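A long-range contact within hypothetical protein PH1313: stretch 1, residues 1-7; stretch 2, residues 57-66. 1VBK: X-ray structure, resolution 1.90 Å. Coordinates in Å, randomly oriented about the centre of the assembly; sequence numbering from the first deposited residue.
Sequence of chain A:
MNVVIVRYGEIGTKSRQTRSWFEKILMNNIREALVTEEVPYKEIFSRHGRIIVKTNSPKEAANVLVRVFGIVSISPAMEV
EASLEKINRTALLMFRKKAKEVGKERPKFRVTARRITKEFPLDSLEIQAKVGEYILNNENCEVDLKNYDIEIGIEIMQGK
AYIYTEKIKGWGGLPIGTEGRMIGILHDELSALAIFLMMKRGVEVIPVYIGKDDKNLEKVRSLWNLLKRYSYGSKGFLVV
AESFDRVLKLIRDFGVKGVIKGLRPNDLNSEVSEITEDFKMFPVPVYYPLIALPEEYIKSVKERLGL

Stretch 1 1-7: MNVVIVR
Stretch 2, residues 57-66: SPKEAANVLV

V4 is the centre of this contact. Its chi1 is t (174°), and its CA-to-CB bond points toward the helix. CG2 of V4 lies 3.9 Å from CB of P58 and 4.0 Å from CB of A61. CG1 of V4 is 4.4 Å from CD1 of L65 and 4.5 Å from CB of A62. These are apolar contacts, buried away from water.

The backbone is a strand, residues 3-7, packed on a helix that starts at P58. The axes approach to 7.9 Å, and their N-to-C directions differ by 27°. V4 CA sits 5.6 Å from P58 CA; V6 CA is 8.5 Å from L65 CA. The gap therefore widens along the strand, and the longer leucine side chain spans it. CG2 of V6 (chi1 t) meets CD1 of L65 (chi1 m, chi2 t) at 3.9 Å. Strand alternation turns I5 and R7 out of reach.

At the start of the helix, CB of M1 (chi1 m) touches CG of P58 at 3.9 Å. The proline ring is C-gamma endo.

No hydrogen bond joins the stretches. V3 O lies 3.5 Å from P58 CB. P58 O, 3.4 Å from V4 CG2, accepts from A62 N at 2.8 Å within the helix. Beyond the apolar contacts, K59 NZ donates to N63 OD1 at 2.7 Å.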

# COMPACT_ATOMS: atom_id res chain seq x y z
N MET A 1 -22.45 3.12 -36.66
CA MET A 1 -21.95 2.24 -35.57
C MET A 1 -22.65 2.57 -34.26
O MET A 1 -23.25 3.64 -34.12
CB MET A 1 -20.44 2.41 -35.42
CG MET A 1 -19.68 2.14 -36.71
SD MET A 1 -17.90 2.27 -36.55
CE MET A 1 -17.70 4.06 -36.56
N ASN A 2 -22.58 1.65 -33.29
CA ASN A 2 -23.23 1.86 -32.01
C ASN A 2 -22.49 1.36 -30.77
O ASN A 2 -23.02 1.44 -29.67
CB ASN A 2 -24.65 1.28 -32.05
CG ASN A 2 -24.70 -0.13 -32.60
OD1 ASN A 2 -23.68 -0.80 -32.74
ND2 ASN A 2 -25.90 -0.60 -32.90
N VAL A 3 -21.27 0.83 -30.94
CA VAL A 3 -20.49 0.38 -29.78
C VAL A 3 -18.99 0.53 -30.03
O VAL A 3 -18.55 0.87 -31.13
CB VAL A 3 -20.73 -1.12 -29.43
CG1 VAL A 3 -22.22 -1.44 -29.33
CG2 VAL A 3 -20.06 -2.01 -30.47
N VAL A 4 -18.22 0.29 -28.98
CA VAL A 4 -16.77 0.30 -29.06
C VAL A 4 -16.33 -1.00 -28.39
O VAL A 4 -16.72 -1.28 -27.26
CB VAL A 4 -16.13 1.49 -28.31
CG1 VAL A 4 -14.62 1.34 -28.32
CG2 VAL A 4 -16.51 2.81 -28.96
N ILE A 5 -15.55 -1.80 -29.11
CA ILE A 5 -15.03 -3.05 -28.57
C ILE A 5 -13.68 -2.73 -27.95
O ILE A 5 -12.80 -2.16 -28.61
CB ILE A 5 -14.81 -4.11 -29.67
CG1 ILE A 5 -16.13 -4.40 -30.40
CG2 ILE A 5 -14.26 -5.40 -29.05
CD1 ILE A 5 -15.95 -5.27 -31.63
N VAL A 6 -13.50 -3.08 -26.69
CA VAL A 6 -12.25 -2.84 -26.00
C VAL A 6 -11.63 -4.20 -25.69
O VAL A 6 -12.23 -5.03 -25.01
CB VAL A 6 -12.47 -2.07 -24.69
CG1 VAL A 6 -11.15 -1.91 -23.93
CG2 VAL A 6 -13.07 -0.70 -25.01
N ARG A 7 -10.43 -4.44 -26.22
CA ARG A 7 -9.74 -5.71 -26.01
C ARG A 7 -8.56 -5.53 -25.07
O ARG A 7 -7.88 -4.50 -25.10
CB ARG A 7 -9.25 -6.27 -27.35
CG ARG A 7 -10.33 -6.29 -28.42
CD ARG A 7 -9.88 -6.99 -29.71
NE ARG A 7 -10.92 -6.88 -30.72
CZ ARG A 7 -11.11 -5.81 -31.49
NH1 ARG A 7 -10.31 -4.75 -31.37
NH2 ARG A 7 -12.11 -5.78 -32.36
N SER A 57 -21.54 7.68 -29.92
CA SER A 57 -20.37 8.49 -30.26
C SER A 57 -19.16 7.55 -30.17
O SER A 57 -18.19 7.84 -29.47
CB SER A 57 -20.20 9.64 -29.26
OG SER A 57 -21.33 10.50 -29.24
N PRO A 58 -19.19 6.43 -30.91
CA PRO A 58 -18.10 5.44 -30.91
C PRO A 58 -16.73 5.94 -31.35
O PRO A 58 -15.72 5.59 -30.75
CB PRO A 58 -18.65 4.33 -31.80
CG PRO A 58 -19.45 5.08 -32.81
CD PRO A 58 -20.19 6.10 -31.95
N LYS A 59 -16.69 6.74 -32.40
CA LYS A 59 -15.42 7.25 -32.90
C LYS A 59 -14.77 8.15 -31.83
O LYS A 59 -13.57 8.06 -31.56
CB LYS A 59 -15.65 8.04 -34.19
CG LYS A 59 -14.50 8.01 -35.18
CD LYS A 59 -13.28 8.77 -34.68
CE LYS A 59 -12.21 8.84 -35.76
NZ LYS A 59 -11.03 9.66 -35.34
N GLU A 60 -15.58 9.00 -31.22
CA GLU A 60 -15.09 9.90 -30.19
C GLU A 60 -14.64 9.14 -28.95
O GLU A 60 -13.63 9.47 -28.33
CB GLU A 60 -16.18 10.90 -29.79
CG GLU A 60 -15.66 12.08 -28.98
CD GLU A 60 -16.74 13.08 -28.65
OE1 GLU A 60 -17.61 13.32 -29.51
OE2 GLU A 60 -16.72 13.64 -27.53
N ALA A 61 -15.41 8.12 -28.57
CA ALA A 61 -15.06 7.31 -27.41
C ALA A 61 -13.75 6.58 -27.66
O ALA A 61 -12.85 6.56 -26.82
CB ALA A 61 -16.17 6.30 -27.13
N ALA A 62 -13.64 5.96 -28.84
CA ALA A 62 -12.43 5.22 -29.19
C ALA A 62 -11.17 6.08 -29.10
O ALA A 62 -10.14 5.63 -28.61
CB ALA A 62 -12.58 4.63 -30.59
N ASN A 63 -11.26 7.32 -29.58
CA ASN A 63 -10.11 8.22 -29.55
C ASN A 63 -9.68 8.59 -28.14
O ASN A 63 -8.50 8.86 -27.90
CB ASN A 63 -10.40 9.48 -30.37
CG ASN A 63 -10.32 9.23 -31.86
OD1 ASN A 63 -10.65 10.10 -32.67
ND2 ASN A 63 -9.86 8.04 -32.24
N VAL A 64 -10.62 8.61 -27.20
CA VAL A 64 -10.30 8.91 -25.80
C VAL A 64 -9.69 7.67 -25.16
O VAL A 64 -8.66 7.74 -24.48
CB VAL A 64 -11.56 9.29 -25.00
CG1 VAL A 64 -11.26 9.28 -23.50
CG2 VAL A 64 -12.08 10.66 -25.43
N LEU A 65 -10.32 6.52 -25.38
CA LEU A 65 -9.88 5.27 -24.80
C LEU A 65 -8.46 4.85 -25.19
O LEU A 65 -7.86 4.00 -24.52
CB LEU A 65 -10.89 4.16 -25.12
CG LEU A 65 -12.27 4.44 -24.51
CD1 LEU A 65 -13.16 3.22 -24.64
CD2 LEU A 65 -12.12 4.82 -23.04
N VAL A 66 -7.93 5.42 -26.26
CA VAL A 66 -6.57 5.11 -26.66
C VAL A 66 -5.62 5.47 -25.52
O VAL A 66 -4.55 4.88 -25.38
CB VAL A 66 -6.14 5.91 -27.93
CG1 VAL A 66 -4.66 5.71 -28.20
CG2 VAL A 66 -6.95 5.46 -29.13